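Local coordinates for protein phosphodiesterase (Salpingoeca rosetta, PDB 7D7P) that is a largely helical phosphodiesterase of the HD superfamily that holds a zinc ion and a magnesium ion, at residues K88-R91 against K92-K96; S125-T128 against E129-E133; E135-A138 against M139-A143; V209-N212 against C213-T217; F336-D339 against T340-A343. All blocks are in the same frame, centred on the assembly; numbering follows the deposited sequence.

Interaction 1 of 5, residues K88-R91 against K92-K96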
loop_
_atom_site.group_PDB
_atom_site.type_symbol
_atom_site.label_atom_id
_atom_site.label_comp_id
_atom_site.label_asym_id
_atom_site.label_seq_id
_atom_site.Cartn_x
_atom_site.Cartn_y
_atom_site.Cartn_z
ATOM N N LYS A 88 -46.540 13.841 5.437
ATOM C CA LYS A 88 -46.695 14.676 4.252
ATOM C C LYS A 88 -45.574 15.704 4.147
ATOM O O LYS A 88 -45.142 16.038 3.038
ATOM C CB LYS A 88 -48.059 15.368 4.266
ATOM C CG LYS A 88 -49.233 14.402 4.303
ATOM C CD LYS A 88 -50.546 15.102 3.985
ATOM C CE LYS A 88 -50.788 16.276 4.917
ATOM N NZ LYS A 88 -50.836 15.854 6.345
ATOM N N LYS A 89 -45.085 16.208 5.282
ATOM C CA LYS A 89 -43.944 17.117 5.245
ATOM C C LYS A 89 -42.651 16.364 4.962
ATOM O O LYS A 89 -41.770 16.879 4.263
ATOM C CB LYS A 89 -43.843 17.892 6.559
ATOM C CG LYS A 89 -45.050 18.765 6.840
ATOM C CD LYS A 89 -44.795 19.712 7.996
ATOM C CE LYS A 89 -45.999 20.610 8.237
ATOM N NZ LYS A 89 -45.692 21.705 9.198
ATOM N N LEU A 90 -42.517 15.147 5.497
ATOM C CA LEU A 90 -41.346 14.333 5.191
ATOM C C LEU A 90 -41.242 14.060 3.694
ATOM O O LEU A 90 -40.163 14.189 3.105
ATOM C CB LEU A 90 -41.399 13.023 5.975
ATOM C CG LEU A 90 -40.276 12.022 5.675
ATOM C CD1 LEU A 90 -38.935 12.540 6.174
ATOM C CD2 LEU A 90 -40.583 10.656 6.270
ATOM N N ARG A 91 -42.360 13.702 3.056
ATOM C CA ARG A 91 -42.332 13.426 1.622
ATOM C C ARG A 91 -42.126 14.701 0.814
ATOM O O ARG A 91 -41.454 14.679 -0.225
ATOM C CB ARG A 91 -43.619 12.717 1.202
ATOM C CG ARG A 91 -43.761 11.330 1.806
ATOM C CD ARG A 91 -45.062 10.660 1.395
ATOM N NE ARG A 91 -45.159 9.304 1.928
ATOM C CZ ARG A 91 -44.606 8.238 1.359
ATOM N NH1 ARG A 91 -43.914 8.369 0.235
ATOM N NH2 ARG A 91 -44.741 7.044 1.916
ATOM N N LYS A 92 -42.699 15.818 1.269
ATOM C CA LYS A 92 -42.469 17.092 0.592
ATOM C C LYS A 92 -41.019 17.539 0.745
ATOM O O LYS A 92 -40.417 18.052 -0.204
ATOM C CB LYS A 92 -43.424 18.155 1.137
ATOM C CG LYS A 92 -43.352 19.493 0.417
ATOM C CD LYS A 92 -43.690 19.351 -1.061
ATOM C CE LYS A 92 -45.114 18.849 -1.260
ATOM N NZ LYS A 92 -45.405 18.543 -2.691
ATOM N N TRP A 93 -40.445 17.347 1.934
ATOM C CA TRP A 93 -39.028 17.639 2.134
ATOM C C TRP A 93 -38.155 16.760 1.243
ATOM O O TRP A 93 -37.213 17.250 0.608
ATOM C CB TRP A 93 -38.670 17.456 3.610
ATOM C CG TRP A 93 -37.201 17.483 3.905
ATOM C CD1 TRP A 93 -36.403 18.586 4.001
ATOM C CD2 TRP A 93 -36.356 16.353 4.162
ATOM N NE1 TRP A 93 -35.113 18.213 4.294
ATOM C CE2 TRP A 93 -35.058 16.848 4.397
ATOM C CE3 TRP A 93 -36.572 14.972 4.211
ATOM C CZ2 TRP A 93 -33.979 16.011 4.679
ATOM C CZ3 TRP A 93 -35.499 14.141 4.490
ATOM C CH2 TRP A 93 -34.220 14.664 4.721
ATOM N N LEU A 94 -38.464 15.463 1.173
ATOM C CA LEU A 94 -37.723 14.560 0.295
ATOM C C LEU A 94 -37.751 15.044 -1.148
ATOM O O LEU A 94 -36.721 15.044 -1.833
ATOM C CB LEU A 94 -38.296 13.147 0.392
ATOM C CG LEU A 94 -37.927 12.338 1.632
ATOM C CD1 LEU A 94 -38.641 10.994 1.632
ATOM C CD2 LEU A 94 -36.429 12.146 1.687
ATOM N N GLN A 95 -38.925 15.457 -1.629
ATOM C CA GLN A 95 -39.034 15.972 -2.991
ATOM C C GLN A 95 -38.185 17.223 -3.180
ATOM O O GLN A 95 -37.469 17.351 -4.179
ATOM C CB GLN A 95 -40.499 16.261 -3.318
ATOM C CG GLN A 95 -40.725 16.859 -4.695
ATOM C CD GLN A 95 -42.190 17.150 -4.967
ATOM O OE1 GLN A 95 -42.911 17.636 -4.095
ATOM N NE2 GLN A 95 -42.641 16.839 -6.177
ATOM N N LYS A 96 -38.250 18.158 -2.227
ATOM C CA LYS A 96 -37.469 19.385 -2.352
ATOM C C LYS A 96 -35.971 19.103 -2.294
ATOM O O LYS A 96 -35.192 19.784 -2.969
ATOM C CB LYS A 96 -37.868 20.379 -1.262
ATOM C CG LYS A 96 -37.194 21.737 -1.386
ATOM C CD LYS A 96 -37.589 22.447 -2.673
ATOM C CE LYS A 96 -37.030 23.863 -2.718
ATOM N NZ LYS A 96 -37.649 24.677 -3.805
#
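Two and a half turns of the alpha-helix 87-99 bring Leu-90 against Trp-93 and Leu-94 on its buried flank and set Lys-92 beside Gln-95 on its exposed one, a compact example of an amphipathic helix. The frame is regular: the amides of residues 92 to 95 bond to the carbonyls four places earlier, with Trp-93 N reaching Lys-89 O at 2.7 Å. Leu-90 carries the apolar part. Its CG lies opposite the backbone N (chi1 176°), which swings the branch toward the next turn, and CD1 meets the six-membered part of the indole, 3.9 Å from Trp-93 CE3 and slightly farther from CZ3. The leucine branch slants across the indole instead of running along it. Leu-90 O, in the plane of the indole, approaches its edge at 3.8 Å from Trp-93 CE3, and Leu-94 CG covers the same oxygen at 3.3 Å. Beyond this stretch of helix, Trp-93 packs on Ile-141 and Leu-144 of helix 133-145, while Leu-94 touches Val-71 of helix 63-76. On the polar flank the Lys-92 chain bends at both chi2 and chi3, curling forward until NZ donates to Gln-95 OE1 at 3.0 Å. That bond lies in the carbonyl plane of the extended glutamine, with a C=O...NZ angle of 160°. Lys-89, by contrast, sends its ammonium group to Glu-196 in a salt bridge. The lysine-glutamine bond probably restrains the amide's rotation without neutralising the charge, while the indole's CH edge probably favours the carbonyl dipole it faces.

Interaction 2 of 5, residues S125-T128 against E129-E133; sequences SVAT and EFITE
Phe-130 folds back over Ala-127 in the turn that ends helix 109-126. From CB the side chain starts with CG wedged between its own backbone N and carbonyl carbon (chi1 58°), a torsion that lays the ring on the preceding residues. Farther out, CD2 passes Val-126 O at a distance, and CE2 comes much nearer to it, 3.1 Å from Val-126 O. At the tip, CZ rests 3.7 Å from Ala-127 CB, with CE1 close behind. The ring thus receives Ala-127 CA over one face in a CH-pi contact, the carbon 3.9 Å from the centroid and 27° off the normal. Beneath it, Ala-127 O accepts two backbone bonds: Ile-131 N arrives at 3.1 Å, nearly along the C=O axis, and Phe-130 N at 3.3 Å, from well above the carbonyl plane. A water extends the turn, donating to Val-126 O at 2.7 Å and accepting from Glu-129 N. Ile-131 packs on Leu-252 of helix 245-260, which places the turn against the helical core. Two amides converging on one carbonyl, with a ring laid over the alpha carbon, tie the turn together at Ala-127, while the water supplies a partner to both Val-126 O and Glu-129 N.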
loop_
_atom_site.group_PDB
_atom_site.type_symbol
_atom_site.label_atom_id
_atom_site.label_comp_id
_atom_site.label_asym_id
_atom_site.label_seq_id
_atom_site.Cartn_x
_atom_site.Cartn_y
_atom_site.Cartn_z
ATOM N N SER A 125 -25.029 -0.557 13.201
ATOM C CA SER A 125 -24.005 -1.532 13.556
ATOM C C SER A 125 -23.253 -1.153 14.829
ATOM O O SER A 125 -22.908 -2.035 15.623
ATOM C CB SER A 125 -23.025 -1.709 12.392
ATOM O OG SER A 125 -23.703 -2.104 11.213
ATOM N N VAL A 126 -22.967 0.132 15.038
ATOM C CA VAL A 126 -22.044 0.519 16.111
ATOM C C VAL A 126 -22.593 1.586 17.047
ATOM O O VAL A 126 -22.018 1.783 18.134
ATOM C CB VAL A 126 -20.692 0.981 15.523
ATOM C CG1 VAL A 126 -20.079 -0.097 14.646
ATOM C CG2 VAL A 126 -20.860 2.282 14.753
ATOM N N ALA A 127 -23.661 2.310 16.718
ATOM C CA ALA A 127 -24.038 3.498 17.477
ATOM C C ALA A 127 -25.308 3.339 18.303
ATOM O O ALA A 127 -25.713 4.297 18.967
ATOM C CB ALA A 127 -24.200 4.697 16.533
ATOM N N THR A 128 -25.936 2.160 18.302
ATOM C CA THR A 128 -27.245 2.016 18.934
ATOM C C THR A 128 -27.234 2.341 20.424
ATOM O O THR A 128 -28.290 2.663 20.980
ATOM C CB THR A 128 -27.782 0.596 18.741
ATOM O OG1 THR A 128 -26.885 -0.342 19.348
ATOM C CG2 THR A 128 -27.927 0.276 17.265
ATOM N N GLU A 129 -26.080 2.274 21.086
ATOM C CA GLU A 129 -26.039 2.395 22.537
ATOM C C GLU A 129 -25.440 3.705 23.036
ATOM O O GLU A 129 -25.335 3.890 24.252
ATOM C CB GLU A 129 -25.278 1.208 23.140
ATOM C CG GLU A 129 -26.023 -0.119 23.007
ATOM C CD GLU A 129 -25.724 -1.083 24.141
ATOM O OE1 GLU A 129 -24.884 -0.748 25.003
ATOM O OE2 GLU A 129 -26.327 -2.177 24.167
ATOM N N PHE A 130 -25.052 4.623 22.149
ATOM C CA PHE A 130 -24.629 5.946 22.596
ATOM C C PHE A 130 -25.251 7.107 21.833
ATOM O O PHE A 130 -25.347 8.200 22.404
ATOM C CB PHE A 130 -23.094 6.081 22.561
ATOM C CG PHE A 130 -22.468 5.839 21.209
ATOM C CD1 PHE A 130 -22.425 6.842 20.254
ATOM C CD2 PHE A 130 -21.877 4.620 20.916
ATOM C CE1 PHE A 130 -21.834 6.623 19.021
ATOM C CE2 PHE A 130 -21.282 4.397 19.685
ATOM C CZ PHE A 130 -21.261 5.401 18.737
ATOM N N ILE A 131 -25.690 6.921 20.586
ATOM C CA ILE A 131 -26.314 8.016 19.854
ATOM C C ILE A 131 -27.662 8.348 20.482
ATOM O O ILE A 131 -28.389 7.462 20.952
ATOM C CB ILE A 131 -26.456 7.669 18.361
ATOM C CG1 ILE A 131 -26.699 8.937 17.538
ATOM C CG2 ILE A 131 -27.586 6.675 18.123
ATOM C CD1 ILE A 131 -26.769 8.695 16.043
ATOM N N THR A 132 -27.994 9.634 20.512
ATOM C CA THR A 132 -29.282 10.069 21.028
ATOM C C THR A 132 -30.316 10.111 19.908
ATOM O O THR A 132 -29.993 10.041 18.719
ATOM C CB THR A 132 -29.170 11.440 21.698
ATOM O OG1 THR A 132 -29.157 12.466 20.694
ATOM C CG2 THR A 132 -27.899 11.528 22.532
ATOM N N GLU A 133 -31.583 10.234 20.309
ATOM C CA GLU A 133 -32.672 10.275 19.340
ATOM C C GLU A 133 -32.556 11.488 18.426
ATOM O O GLU A 133 -32.776 11.383 17.214
ATOM C CB GLU A 133 -34.016 10.281 20.067
ATOM C CG GLU A 133 -35.181 9.834 19.209
ATOM C CD GLU A 133 -35.112 8.361 18.871
ATOM O OE1 GLU A 133 -34.737 7.565 19.759
ATOM O OE2 GLU A 133 -35.431 7.999 17.720
HETATM O O HOH W 1 -23.531 1.300 20.293
#

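Interaction 3 of 5, residues E135-A138 against M139-A143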
loop_
_atom_site.group_PDB
_atom_site.type_symbol
_atom_site.label_atom_id
_atom_site.label_comp_id
_atom_site.label_asym_id
_atom_site.label_seq_id
_atom_site.Cartn_x
_atom_site.Cartn_y
_atom_site.Cartn_z
ATOM N N GLU A 135 -29.779 13.202 17.708
ATOM C CA GLU A 135 -28.611 13.031 16.849
ATOM C C GLU A 135 -28.874 12.022 15.736
ATOM O O GLU A 135 -28.322 12.158 14.639
ATOM C CB GLU A 135 -27.400 12.607 17.682
ATOM C CG GLU A 135 -26.906 13.678 18.649
ATOM C CD GLU A 135 -25.998 13.123 19.731
ATOM O OE1 GLU A 135 -25.866 11.882 19.829
ATOM O OE2 GLU A 135 -25.422 13.930 20.491
ATOM N N LEU A 136 -29.710 11.015 15.993
ATOM C CA LEU A 136 -30.058 10.059 14.947
ATOM C C LEU A 136 -30.837 10.736 13.828
ATOM O O LEU A 136 -30.532 10.550 12.643
ATOM C CB LEU A 136 -30.861 8.900 15.538
ATOM C CG LEU A 136 -31.347 7.838 14.552
ATOM C CD1 LEU A 136 -30.169 7.152 13.872
ATOM C CD2 LEU A 136 -32.239 6.820 15.255
ATOM N N LEU A 137 -31.853 11.527 14.187
ATOM C CA LEU A 137 -32.589 12.294 13.187
ATOM C C LEU A 137 -31.667 13.249 12.441
ATOM O O LEU A 137 -31.798 13.426 11.224
ATOM C CB LEU A 137 -33.733 13.060 13.852
ATOM C CG LEU A 137 -34.527 14.036 12.983
ATOM C CD1 LEU A 137 -35.275 13.297 11.880
ATOM C CD2 LEU A 137 -35.490 14.856 13.834
ATOM N N ALA A 138 -30.719 13.867 13.153
ATOM C CA ALA A 138 -29.787 14.787 12.509
ATOM C C ALA A 138 -28.880 14.075 11.512
ATOM O O ALA A 138 -28.527 14.652 10.478
ATOM C CB ALA A 138 -28.943 15.506 13.563
ATOM N N MET A 139 -28.487 12.833 11.803
ATOM C CA MET A 139 -27.606 12.115 10.888
ATOM C C MET A 139 -28.327 11.750 9.596
ATOM O O MET A 139 -27.719 11.750 8.520
ATOM C CB MET A 139 -27.047 10.866 11.568
ATOM C CG MET A 139 -26.068 11.173 12.694
ATOM S SD MET A 139 -24.652 12.139 12.129
ATOM C CE MET A 139 -23.821 10.921 11.111
ATOM N N LEU A 140 -29.625 11.440 9.682
ATOM C CA LEU A 140 -30.393 11.131 8.478
ATOM C C LEU A 140 -30.539 12.356 7.585
ATOM O O LEU A 140 -30.392 12.260 6.361
ATOM C CB LEU A 140 -31.769 10.579 8.856
ATOM C CG LEU A 140 -31.808 9.315 9.720
ATOM C CD1 LEU A 140 -33.231 8.764 9.812
ATOM C CD2 LEU A 140 -30.854 8.261 9.186
ATOM N N ILE A 141 -30.830 13.517 8.179
ATOM C CA ILE A 141 -30.966 14.743 7.397
ATOM C C ILE A 141 -29.624 15.151 6.803
ATOM O O ILE A 141 -29.539 15.524 5.627
ATOM C CB ILE A 141 -31.564 15.865 8.267
ATOM C CG1 ILE A 141 -32.979 15.497 8.720
ATOM C CG2 ILE A 141 -31.564 17.190 7.512
ATOM C CD1 ILE A 141 -33.560 16.451 9.748
ATOM N N ALA A 142 -28.555 15.081 7.601
ATOM C CA ALA A 142 -27.241 15.493 7.119
ATOM C C ALA A 142 -26.774 14.624 5.958
ATOM O O ALA A 142 -26.211 15.135 4.982
ATOM C CB ALA A 142 -26.226 15.447 8.260
ATOM N N ALA A 143 -26.995 13.309 6.046
ATOM C CA ALA A 143 -26.530 12.404 4.997
ATOM C C ALA A 143 -27.219 12.693 3.668
ATOM O O ALA A 143 -26.574 12.695 2.612
ATOM C CB ALA A 143 -26.762 10.951 5.414
#
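Leu-137 and Ile-141, one turn apart on helix 133-145, meet at a slant: Ile-141 CD1 lies 4.2 Å from Leu-137 CG and equally near Leu-137 CD1. The two side chains approach from contrasting rotamers. Leu-137 has CG opposite its backbone N (chi1 174°), leaning toward the later turn, whereas Ile-141 turns CG1 back beside its own N, 3.5 Å from Leu-137 O. Leu-140 leans back likewise and sets CG 3.4 Å from Leu-136 O. Met-139 adopts the same first torsion, which sets CG 3.1 Å from Glu-135 O; bends at chi2 and chi3 then turn the thioether toward Leu-252 and Leu-256 of helix 245-260. Ala-142 CB closes the series at 3.3 Å from Ala-138 O. Backbone i to i+4 bonds run beneath, including Ala-142 N to Ala-138 O at 2.9 Å. Glu-135, buried, points its carboxylate away from the turn, where OE2 forms a salt bridge with Arg-205 and OE1 another with Arg-248. At the end of this segment, Ala-143 O is hydrogen-bonded to ND1 of His-146, a zinc ligand, which makes this helix part of the metal site's second shell. Apolar branches thus shield the helix carbonyls in a fully buried element, and the paired arginines probably keep the glutamate ionised there despite the apolar surroundings.

Interaction 4 of 5, residues V209-N212 against C213-T217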
loop_
_atom_site.group_PDB
_atom_site.type_symbol
_atom_site.label_atom_id
_atom_site.label_comp_id
_atom_site.label_asym_id
_atom_site.label_seq_id
_atom_site.Cartn_x
_atom_site.Cartn_y
_atom_site.Cartn_z
ATOM N N VAL A 209 -24.992 19.167 15.038
ATOM C CA VAL A 209 -24.571 17.883 14.488
ATOM C C VAL A 209 -24.544 17.933 12.965
ATOM O O VAL A 209 -23.601 17.444 12.332
ATOM C CB VAL A 209 -25.486 16.756 15.004
ATOM C CG1 VAL A 209 -25.284 15.489 14.193
ATOM C CG2 VAL A 209 -25.220 16.489 16.480
ATOM N N ILE A 210 -25.571 18.529 12.352
ATOM C CA ILE A 210 -25.639 18.598 10.895
ATOM C C ILE A 210 -24.497 19.445 10.345
ATOM O O ILE A 210 -23.835 19.064 9.373
ATOM C CB ILE A 210 -27.009 19.138 10.447
ATOM C CG1 ILE A 210 -28.106 18.104 10.715
ATOM C CG2 ILE A 210 -26.975 19.523 8.972
ATOM C CD1 ILE A 210 -29.512 18.642 10.533
ATOM N N ILE A 211 -24.251 20.607 10.957
ATOM C CA ILE A 211 -23.192 21.494 10.480
ATOM C C ILE A 211 -21.837 20.800 10.570
ATOM O O ILE A 211 -21.080 20.748 9.592
ATOM C CB ILE A 211 -23.200 22.817 11.265
ATOM C CG1 ILE A 211 -24.421 23.662 10.891
ATOM C CG2 ILE A 211 -21.907 23.596 11.014
ATOM C CD1 ILE A 211 -24.653 24.849 11.818
ATOM N N ASN A 212 -21.517 20.248 11.744
ATOM C CA ASN A 212 -20.201 19.650 11.947
ATOM C C ASN A 212 -19.993 18.441 11.044
ATOM O O ASN A 212 -18.896 18.241 10.511
ATOM C CB ASN A 212 -20.017 19.257 13.413
ATOM C CG ASN A 212 -18.625 18.722 13.703
ATOM O OD1 ASN A 212 -18.405 17.510 13.737
ATOM N ND2 ASN A 212 -17.675 19.627 13.911
ATOM N N CYS A 213 -21.029 17.625 10.852
ATOM C CA CYS A 213 -20.856 16.413 10.059
ATOM C C CYS A 213 -20.725 16.733 8.574
ATOM O O CYS A 213 -19.896 16.130 7.883
ATOM C CB CYS A 213 -22.007 15.441 10.319
ATOM S SG CYS A 213 -21.894 14.618 11.937
ATOM N N ILE A 214 -21.515 17.686 8.069
ATOM C CA ILE A 214 -21.405 18.050 6.658
ATOM C C ILE A 214 -20.074 18.742 6.381
ATOM O O ILE A 214 -19.414 18.465 5.370
ATOM C CB ILE A 214 -22.599 18.923 6.230
ATOM C CG1 ILE A 214 -23.877 18.084 6.169
ATOM C CG2 ILE A 214 -22.334 19.574 4.875
ATOM C CD1 ILE A 214 -25.123 18.880 5.819
ATOM N N LEU A 215 -19.653 19.647 7.269
ATOM C CA LEU A 215 -18.371 20.320 7.081
ATOM C C LEU A 215 -17.208 19.339 7.142
ATOM O O LEU A 215 -16.168 19.568 6.512
ATOM C CB LEU A 215 -18.187 21.421 8.126
ATOM C CG LEU A 215 -18.983 22.714 7.933
ATOM C CD1 LEU A 215 -18.700 23.688 9.064
ATOM C CD2 LEU A 215 -18.670 23.352 6.585
ATOM N N ASN A 216 -17.361 18.245 7.885
ATOM C CA ASN A 216 -16.315 17.234 7.958
ATOM C C ASN A 216 -16.337 16.263 6.782
ATOM O O ASN A 216 -15.490 15.364 6.730
ATOM C CB ASN A 216 -16.412 16.466 9.277
ATOM C CG ASN A 216 -15.556 17.085 10.369
ATOM O OD1 ASN A 216 -14.330 16.970 10.350
ATOM N ND2 ASN A 216 -16.198 17.759 11.317
ATOM N N THR A 217 -17.267 16.415 5.838
ATOM C CA THR A 217 -17.159 15.684 4.582
ATOM C C THR A 217 -16.166 16.329 3.626
ATOM O O THR A 217 -15.903 15.767 2.557
ATOM C CB THR A 217 -18.525 15.558 3.898
ATOM O OG1 THR A 217 -19.010 16.855 3.537
ATOM C CG2 THR A 217 -19.529 14.872 4.823
HETATM O O HOH W 2 -14.634 18.839 13.680
#
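The backbone of Val-209 to Leu-215 is regular alpha-helix, with Cys-213 N, Ile-214 N and Leu-215 N bonded to Val-209 O, Ile-210 O and Ile-211 O, and Asn-216 N extends the pattern to Asn-212 O past the last turn. This is the C-terminal end of helix 200-215, in the all-helical fold that surrounds the metal ions; the side chain of Ile-214 lies about 7 Å from the bound magnesium ion. Two apolar pairs run side by side and point the same way. Ile-210 CG2 touches Ile-214 CD1 at 3.7 Å, and Ile-211 CG2 meets Leu-215 CD1 at 3.8 Å. In each pair the earlier isoleucine offers the methyl opposite its backbone N, facing the terminal methyl of the later residue. Cys-213 turns SG beside its own N (chi1 -74°), which brings the sulfur to 3.3 Å from Val-209 O and more loosely against Val-209 CG1. Beyond the segment, Ile-210 meets Phe-184 of helix 174-187 and Val-209 meets Leu-249 of helix 245-260. The two asparagines finish the turn, their amide planes inclined by 57°. Asn-216 ND2 donates to Asn-212 O at 2.9 Å from the opposite face of the carbonyl plane to Asn-216 N, so one oxygen is gripped twice by one residue, while Lys-225 binds the amide oxygen OD1. A water then accepts from both side-chain amides, 3.1 Å from Asn-212 ND2 and 3.0 Å from Asn-216 ND2.

Interaction 5 of 5, residues F336-D339 against T340-A343; sequences FLLD and TIDA
Similar first torsions at Leu-338 (chi1 -75°) and Ile-341 (chi1 -72°) turn CG and CG1 beside their own backbone nitrogens and bring the ends of the two branches together, Leu-338 CD2 lying 4.4 Å from Ile-341 CD1. The same turn places Ile-341 CG1 3.3 Å from Leu-337 O, which also accepts Ile-341 N at 2.8 Å. Asp-342 follows suit: its CG comes back to 3.2 Å from Leu-338 O, the carbonyl that takes the bond from Asp-342 N. These residues lie near the start of helix 336-359, the last helix of the chain, where the bond from Thr-340 N to Phe-336 O is weak at 3.4 Å and those that follow are shorter. Leu-338 and Ile-341 both press on His-324 of helix 305-330, and Phe-336 meets Trp-54 edge-to-face. With OD2 and Leu-338 O both acceptors, the carboxylate of Asp-342 gains nothing from that carbonyl; its OD1 instead forms a salt bridge with Lys-321. Its OD2 lies near Glu-287 of the second subunit, a like charge whose effect Lys-321 probably eases. Asp-339 OD1 stands 4.9 Å from Asp-342 OD2, a second acidic neighbour on the same helix face.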
loop_
_atom_site.group_PDB
_atom_site.type_symbol
_atom_site.label_atom_id
_atom_site.label_comp_id
_atom_site.label_asym_id
_atom_site.label_seq_id
_atom_site.Cartn_x
_atom_site.Cartn_y
_atom_site.Cartn_z
ATOM N N PHE A 336 -15.255 -6.336 8.723
ATOM C CA PHE A 336 -15.579 -7.048 7.492
ATOM C C PHE A 336 -15.469 -6.149 6.269
ATOM O O PHE A 336 -15.292 -6.656 5.155
ATOM C CB PHE A 336 -16.985 -7.654 7.573
ATOM C CG PHE A 336 -18.091 -6.631 7.626
ATOM C CD1 PHE A 336 -18.506 -6.105 8.839
ATOM C CD2 PHE A 336 -18.719 -6.206 6.465
ATOM C CE1 PHE A 336 -19.522 -5.168 8.894
ATOM C CE2 PHE A 336 -19.735 -5.270 6.512
ATOM C CZ PHE A 336 -20.138 -4.750 7.729
ATOM N N LEU A 337 -15.571 -4.828 6.452
ATOM C CA LEU A 337 -15.393 -3.900 5.340
ATOM C C LEU A 337 -13.976 -3.950 4.786
ATOM O O LEU A 337 -13.769 -3.678 3.598
ATOM C CB LEU A 337 -15.738 -2.478 5.784
ATOM C CG LEU A 337 -17.176 -2.275 6.264
ATOM C CD1 LEU A 337 -17.321 -0.968 7.030
ATOM C CD2 LEU A 337 -18.138 -2.328 5.086
ATOM N N LEU A 338 -12.991 -4.284 5.626
ATOM C CA LEU A 338 -11.619 -4.405 5.144
ATOM C C LEU A 338 -11.480 -5.539 4.137
ATOM O O LEU A 338 -10.666 -5.449 3.210
ATOM C CB LEU A 338 -10.664 -4.613 6.320
ATOM C CG LEU A 338 -10.368 -3.375 7.170
ATOM C CD1 LEU A 338 -9.577 -3.747 8.414
ATOM C CD2 LEU A 338 -9.621 -2.335 6.352
ATOM N N ASP A 339 -12.262 -6.610 4.300
ATOM C CA ASP A 339 -12.256 -7.690 3.320
ATOM C C ASP A 339 -12.916 -7.265 2.014
ATOM O O ASP A 339 -12.505 -7.716 0.940
ATOM C CB ASP A 339 -12.954 -8.926 3.889
ATOM C CG ASP A 339 -12.250 -9.481 5.115
ATOM O OD1 ASP A 339 -11.008 -9.367 5.192
ATOM O OD2 ASP A 339 -12.937 -10.032 6.001
ATOM N N THR A 340 -13.941 -6.410 2.085
ATOM C CA THR A 340 -14.526 -5.864 0.864
ATOM C C THR A 340 -13.547 -4.931 0.162
ATOM O O THR A 340 -13.397 -4.984 -1.064
ATOM C CB THR A 340 -15.828 -5.129 1.183
ATOM O OG1 THR A 340 -16.759 -6.037 1.788
ATOM C CG2 THR A 340 -16.441 -4.555 -0.085
ATOM N N ILE A 341 -12.869 -4.074 0.927
ATOM C CA ILE A 341 -11.883 -3.165 0.348
ATOM C C ILE A 341 -10.769 -3.949 -0.336
ATOM O O ILE A 341 -10.329 -3.597 -1.438
ATOM C CB ILE A 341 -11.339 -2.220 1.437
ATOM C CG1 ILE A 341 -12.403 -1.191 1.830
ATOM C CG2 ILE A 341 -10.067 -1.529 0.972
ATOM C CD1 ILE A 341 -12.150 -0.532 3.166
ATOM N N ASP A 342 -10.309 -5.034 0.292
ATOM C CA ASP A 342 -9.222 -5.819 -0.288
ATOM C C ASP A 342 -9.658 -6.526 -1.567
ATOM O O ASP A 342 -8.900 -6.576 -2.542
ATOM C CB ASP A 342 -8.701 -6.828 0.735
ATOM C CG ASP A 342 -7.845 -6.180 1.807
ATOM O OD1 ASP A 342 -7.464 -5.004 1.631
ATOM O OD2 ASP A 342 -7.559 -6.844 2.827
ATOM N N ALA A 343 -10.874 -7.079 -1.583
ATOM C CA ALA A 343 -11.368 -7.735 -2.791
ATOM C C ALA A 343 -11.445 -6.758 -3.958
ATOM O O ALA A 343 -11.056 -7.092 -5.084
ATOM C CB ALA A 343 -12.735 -8.368 -2.527
#

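Read from the N terminus, the five contacts lie in series: each closes before the next opens, and none nests or crosses. Interaction 1 lies within helix 87-99 and meets interaction 3 where Trp-93 packs on Ile-141. Interaction 2 closes the turn between helices 109-126 and 133-145, and its Ile-131 reaches Leu-136 and Met-139 of interaction 3. Residues 135-143 are thus the hub, since they also pack on interaction 4 through Ala-138 with Val-209 and Met-139 with Cys-213, joining helices 133-145 and 200-215. Interaction 5 touches none of the others; about 26 Å between centres separates it from interaction 4, across the chain's centre.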